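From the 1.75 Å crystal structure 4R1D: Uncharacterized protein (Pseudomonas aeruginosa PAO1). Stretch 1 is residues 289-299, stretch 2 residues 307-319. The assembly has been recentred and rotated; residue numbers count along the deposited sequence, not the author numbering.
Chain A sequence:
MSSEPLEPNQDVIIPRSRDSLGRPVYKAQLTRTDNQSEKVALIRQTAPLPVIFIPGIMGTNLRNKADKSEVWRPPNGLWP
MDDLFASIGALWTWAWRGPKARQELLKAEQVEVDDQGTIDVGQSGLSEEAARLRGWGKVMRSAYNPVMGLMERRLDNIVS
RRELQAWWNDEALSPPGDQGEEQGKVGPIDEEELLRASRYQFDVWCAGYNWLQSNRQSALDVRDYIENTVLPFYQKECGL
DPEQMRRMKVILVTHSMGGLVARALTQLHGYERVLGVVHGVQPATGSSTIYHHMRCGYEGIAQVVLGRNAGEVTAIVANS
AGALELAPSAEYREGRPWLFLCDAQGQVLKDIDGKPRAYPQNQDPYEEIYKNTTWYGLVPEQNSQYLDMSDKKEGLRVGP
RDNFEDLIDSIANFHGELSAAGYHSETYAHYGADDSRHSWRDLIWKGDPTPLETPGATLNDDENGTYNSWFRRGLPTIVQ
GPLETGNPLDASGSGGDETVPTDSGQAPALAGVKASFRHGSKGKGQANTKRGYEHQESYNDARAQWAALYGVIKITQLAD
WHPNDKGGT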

# COMPACT_ATOMS: atom_id res chain seq x y z
N THR A 289 -6.63 -1.20 15.80
CA THR A 289 -5.18 -1.26 15.75
C THR A 289 -4.57 -0.05 15.03
O THR A 289 -3.46 0.33 15.33
CB THR A 289 -4.63 -2.56 15.10
OG1 THR A 289 -5.00 -2.61 13.71
CG2 THR A 289 -5.14 -3.80 15.84
N ILE A 290 -5.30 0.55 14.09
CA ILE A 290 -4.74 1.69 13.35
C ILE A 290 -4.40 2.83 14.30
O ILE A 290 -3.43 3.56 14.08
CB ILE A 290 -5.67 2.19 12.20
CG1 ILE A 290 -4.93 3.18 11.31
CG2 ILE A 290 -6.93 2.84 12.76
CD1 ILE A 290 -5.80 3.79 10.22
N TYR A 291 -5.19 2.98 15.36
CA TYR A 291 -4.88 4.00 16.35
C TYR A 291 -3.59 3.66 17.09
O TYR A 291 -2.73 4.51 17.26
CB TYR A 291 -6.05 4.14 17.33
CG TYR A 291 -5.89 5.27 18.32
CD1 TYR A 291 -5.08 5.12 19.44
CD2 TYR A 291 -6.57 6.47 18.16
CE1 TYR A 291 -4.93 6.12 20.35
CE2 TYR A 291 -6.43 7.50 19.08
CZ TYR A 291 -5.62 7.31 20.18
OH TYR A 291 -5.45 8.31 21.11
N HIS A 292 -3.44 2.41 17.52
CA HIS A 292 -2.20 2.02 18.18
C HIS A 292 -1.00 2.34 17.29
O HIS A 292 -0.04 2.98 17.73
CB HIS A 292 -2.17 0.52 18.49
CG HIS A 292 -0.82 0.05 18.93
ND1 HIS A 292 0.17 -0.30 18.04
CD2 HIS A 292 -0.28 -0.09 20.16
CE1 HIS A 292 1.26 -0.65 18.70
NE2 HIS A 292 1.02 -0.53 19.99
N HIS A 293 -1.07 1.90 16.04
CA HIS A 293 0.08 2.03 15.15
C HIS A 293 0.44 3.48 14.84
O HIS A 293 1.61 3.83 14.83
CB HIS A 293 -0.15 1.22 13.87
CG HIS A 293 -0.40 -0.23 14.15
ND1 HIS A 293 -1.01 -1.08 13.25
CD2 HIS A 293 -0.13 -0.98 15.25
CE1 HIS A 293 -1.10 -2.28 13.78
NE2 HIS A 293 -0.58 -2.25 14.99
N MET A 294 -0.57 4.32 14.63
CA MET A 294 -0.34 5.72 14.34
C MET A 294 0.19 6.49 15.55
O MET A 294 0.91 7.47 15.39
CB MET A 294 -1.60 6.39 13.79
CG MET A 294 -1.97 5.91 12.39
SD MET A 294 -3.35 6.81 11.68
CE MET A 294 -2.52 8.35 11.30
N ARG A 295 -0.15 6.04 16.75
CA ARG A 295 0.33 6.74 17.94
C ARG A 295 1.61 6.14 18.54
O ARG A 295 2.34 6.83 19.26
CB ARG A 295 -0.77 6.84 19.01
CG ARG A 295 -1.97 7.72 18.63
CD ARG A 295 -1.53 9.13 18.32
NE ARG A 295 -0.82 9.73 19.45
CZ ARG A 295 -1.41 10.38 20.45
NH1 ARG A 295 -2.73 10.52 20.46
NH2 ARG A 295 -0.69 10.90 21.43
N CYS A 296 1.90 4.87 18.24
CA CYS A 296 3.01 4.16 18.90
C CYS A 296 4.03 3.51 17.98
O CYS A 296 5.06 3.02 18.45
CB CYS A 296 2.49 3.05 19.81
SG CYS A 296 1.23 3.55 21.01
N GLY A 297 3.73 3.43 16.68
CA GLY A 297 4.51 2.61 15.77
C GLY A 297 4.03 1.17 15.78
O GLY A 297 3.27 0.76 16.65
N TYR A 298 4.46 0.38 14.79
CA TYR A 298 4.19 -1.05 14.83
C TYR A 298 5.07 -1.72 15.90
O TYR A 298 6.14 -1.22 16.22
CB TYR A 298 4.46 -1.69 13.47
CG TYR A 298 3.37 -1.40 12.47
CD1 TYR A 298 3.20 -0.13 11.93
CD2 TYR A 298 2.49 -2.40 12.09
CE1 TYR A 298 2.18 0.13 11.02
CE2 TYR A 298 1.48 -2.15 11.19
CZ TYR A 298 1.33 -0.90 10.66
OH TYR A 298 0.30 -0.66 9.78
N GLU A 299 4.61 -2.85 16.41
CA GLU A 299 5.38 -3.64 17.36
C GLU A 299 6.49 -4.42 16.66
O GLU A 299 6.41 -4.70 15.47
CB GLU A 299 4.46 -4.61 18.11
CG GLU A 299 3.22 -3.94 18.71
CD GLU A 299 2.34 -4.92 19.49
OE1 GLU A 299 2.76 -5.35 20.58
OE2 GLU A 299 1.24 -5.24 19.00
N GLY A 307 6.33 1.65 10.12
CA GLY A 307 7.15 2.47 10.99
C GLY A 307 7.26 1.93 12.40
O GLY A 307 6.46 1.09 12.82
N ARG A 308 8.26 2.42 13.13
CA ARG A 308 8.55 1.94 14.48
C ARG A 308 8.18 2.95 15.55
O ARG A 308 8.40 2.71 16.74
CB ARG A 308 10.03 1.60 14.60
CG ARG A 308 10.46 0.48 13.71
CD ARG A 308 9.69 -0.78 14.03
NE ARG A 308 10.22 -1.91 13.28
CZ ARG A 308 9.67 -3.12 13.28
NH1 ARG A 308 8.58 -3.36 13.99
NH2 ARG A 308 10.23 -4.08 12.55
N ASN A 309 7.63 4.08 15.14
CA ASN A 309 7.06 5.04 16.07
C ASN A 309 5.94 5.82 15.39
O ASN A 309 5.66 5.63 14.19
CB ASN A 309 8.13 5.97 16.68
CG ASN A 309 8.88 6.78 15.63
OD1 ASN A 309 8.31 7.22 14.64
ND2 ASN A 309 10.18 6.97 15.85
N ALA A 310 5.29 6.68 16.16
CA ALA A 310 4.15 7.44 15.67
C ALA A 310 4.46 8.20 14.39
O ALA A 310 3.69 8.14 13.43
CB ALA A 310 3.69 8.42 16.75
N GLY A 311 5.56 8.94 14.38
CA GLY A 311 5.87 9.83 13.27
C GLY A 311 6.08 9.05 11.98
O GLY A 311 5.68 9.51 10.91
N GLU A 312 6.72 7.89 12.07
CA GLU A 312 6.98 7.09 10.88
C GLU A 312 5.70 6.53 10.28
O GLU A 312 5.48 6.61 9.08
CB GLU A 312 7.95 5.95 11.21
CG GLU A 312 9.36 6.48 11.47
CD GLU A 312 10.38 5.41 11.76
OE1 GLU A 312 10.03 4.21 11.84
OE2 GLU A 312 11.56 5.77 11.94
N VAL A 313 4.83 5.99 11.13
CA VAL A 313 3.60 5.42 10.63
C VAL A 313 2.68 6.51 10.13
O VAL A 313 2.09 6.40 9.06
CB VAL A 313 2.87 4.63 11.72
CG1 VAL A 313 1.52 4.13 11.19
CG2 VAL A 313 3.73 3.47 12.20
N THR A 314 2.57 7.57 10.92
CA THR A 314 1.65 8.65 10.59
C THR A 314 2.01 9.33 9.27
O THR A 314 1.13 9.69 8.50
CB THR A 314 1.61 9.68 11.74
OG1 THR A 314 1.03 9.06 12.89
CG2 THR A 314 0.77 10.89 11.35
N ALA A 315 3.30 9.46 8.99
CA ALA A 315 3.76 10.08 7.75
C ALA A 315 3.23 9.37 6.51
O ALA A 315 2.98 10.00 5.48
CB ALA A 315 5.29 10.13 7.70
N ILE A 316 3.10 8.06 6.59
CA ILE A 316 2.58 7.28 5.47
C ILE A 316 1.05 7.12 5.54
O ILE A 316 0.33 7.49 4.59
CB ILE A 316 3.30 5.93 5.38
CG1 ILE A 316 4.81 6.16 5.28
CG2 ILE A 316 2.79 5.13 4.17
CD1 ILE A 316 5.62 4.90 5.42
N VAL A 317 0.55 6.62 6.66
CA VAL A 317 -0.86 6.26 6.76
C VAL A 317 -1.79 7.47 6.61
O VAL A 317 -2.82 7.38 5.96
CB VAL A 317 -1.15 5.52 8.09
CG1 VAL A 317 -2.64 5.26 8.26
CG2 VAL A 317 -0.36 4.20 8.12
N ALA A 318 -1.42 8.60 7.22
CA ALA A 318 -2.30 9.76 7.24
C ALA A 318 -2.46 10.39 5.86
O ALA A 318 -3.31 11.25 5.66
CB ALA A 318 -1.83 10.82 8.28
N ASN A 319 -1.65 9.94 4.91
CA ASN A 319 -1.76 10.39 3.51
C ASN A 319 -2.34 9.37 2.54
O ASN A 319 -2.40 9.61 1.33
CB ASN A 319 -0.39 10.84 3.00
CG ASN A 319 0.10 12.06 3.71
OD1 ASN A 319 1.12 12.03 4.39
ND2 ASN A 319 -0.65 13.15 3.58

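The helix 289-296 and the helix that begins at Ala310 approach to 6.7 Å between axes, their directions 119° apart, and bury 581 Å² together with the flanking loops. Apolar packing: Met294 lies over one side of the second helix, its SD 3.8 Å from Val317 CG1, its CE 4.0 Å from Ala318 CB and its CG 4.1 Å from Val313 CG1. Ile290, one turn earlier, extends the strip, with CD1 4.0 Å from Val317 CG1. Val313 points toward the first stretch; its CG2 also meets the edge of the Tyr298 ring, 3.6 Å from CD1. Backbone contacts: the first helix ends at Cys296; Gly297 follows with positive phi, which takes the chain out of the helical path while its N still donates to His293 O (2.8 Å). Here the two backbones touch, Gly297 CA lying 3.7 Å from Arg308 C; a CB would clash with Arg308 C and Asn309 N. Met294 O lies 3.2 Å from Ala310 CB, and Ala310 CA makes a CA-H...O contact with the same oxygen (3.3 Å). Polar contacts: one hydrogen bond joins the loops, Tyr298 N to Gly307 O (2.9 Å, 158°). Arg308 starts away, but its side chain returns to place NH1 2.9 Å from Glu299 O. Within the second stretch, Asn309 OD1 caps the helix by accepting from Glu312 N (3.1 Å), while Glu312 OE1 accepts from Arg308 N (2.8 Å).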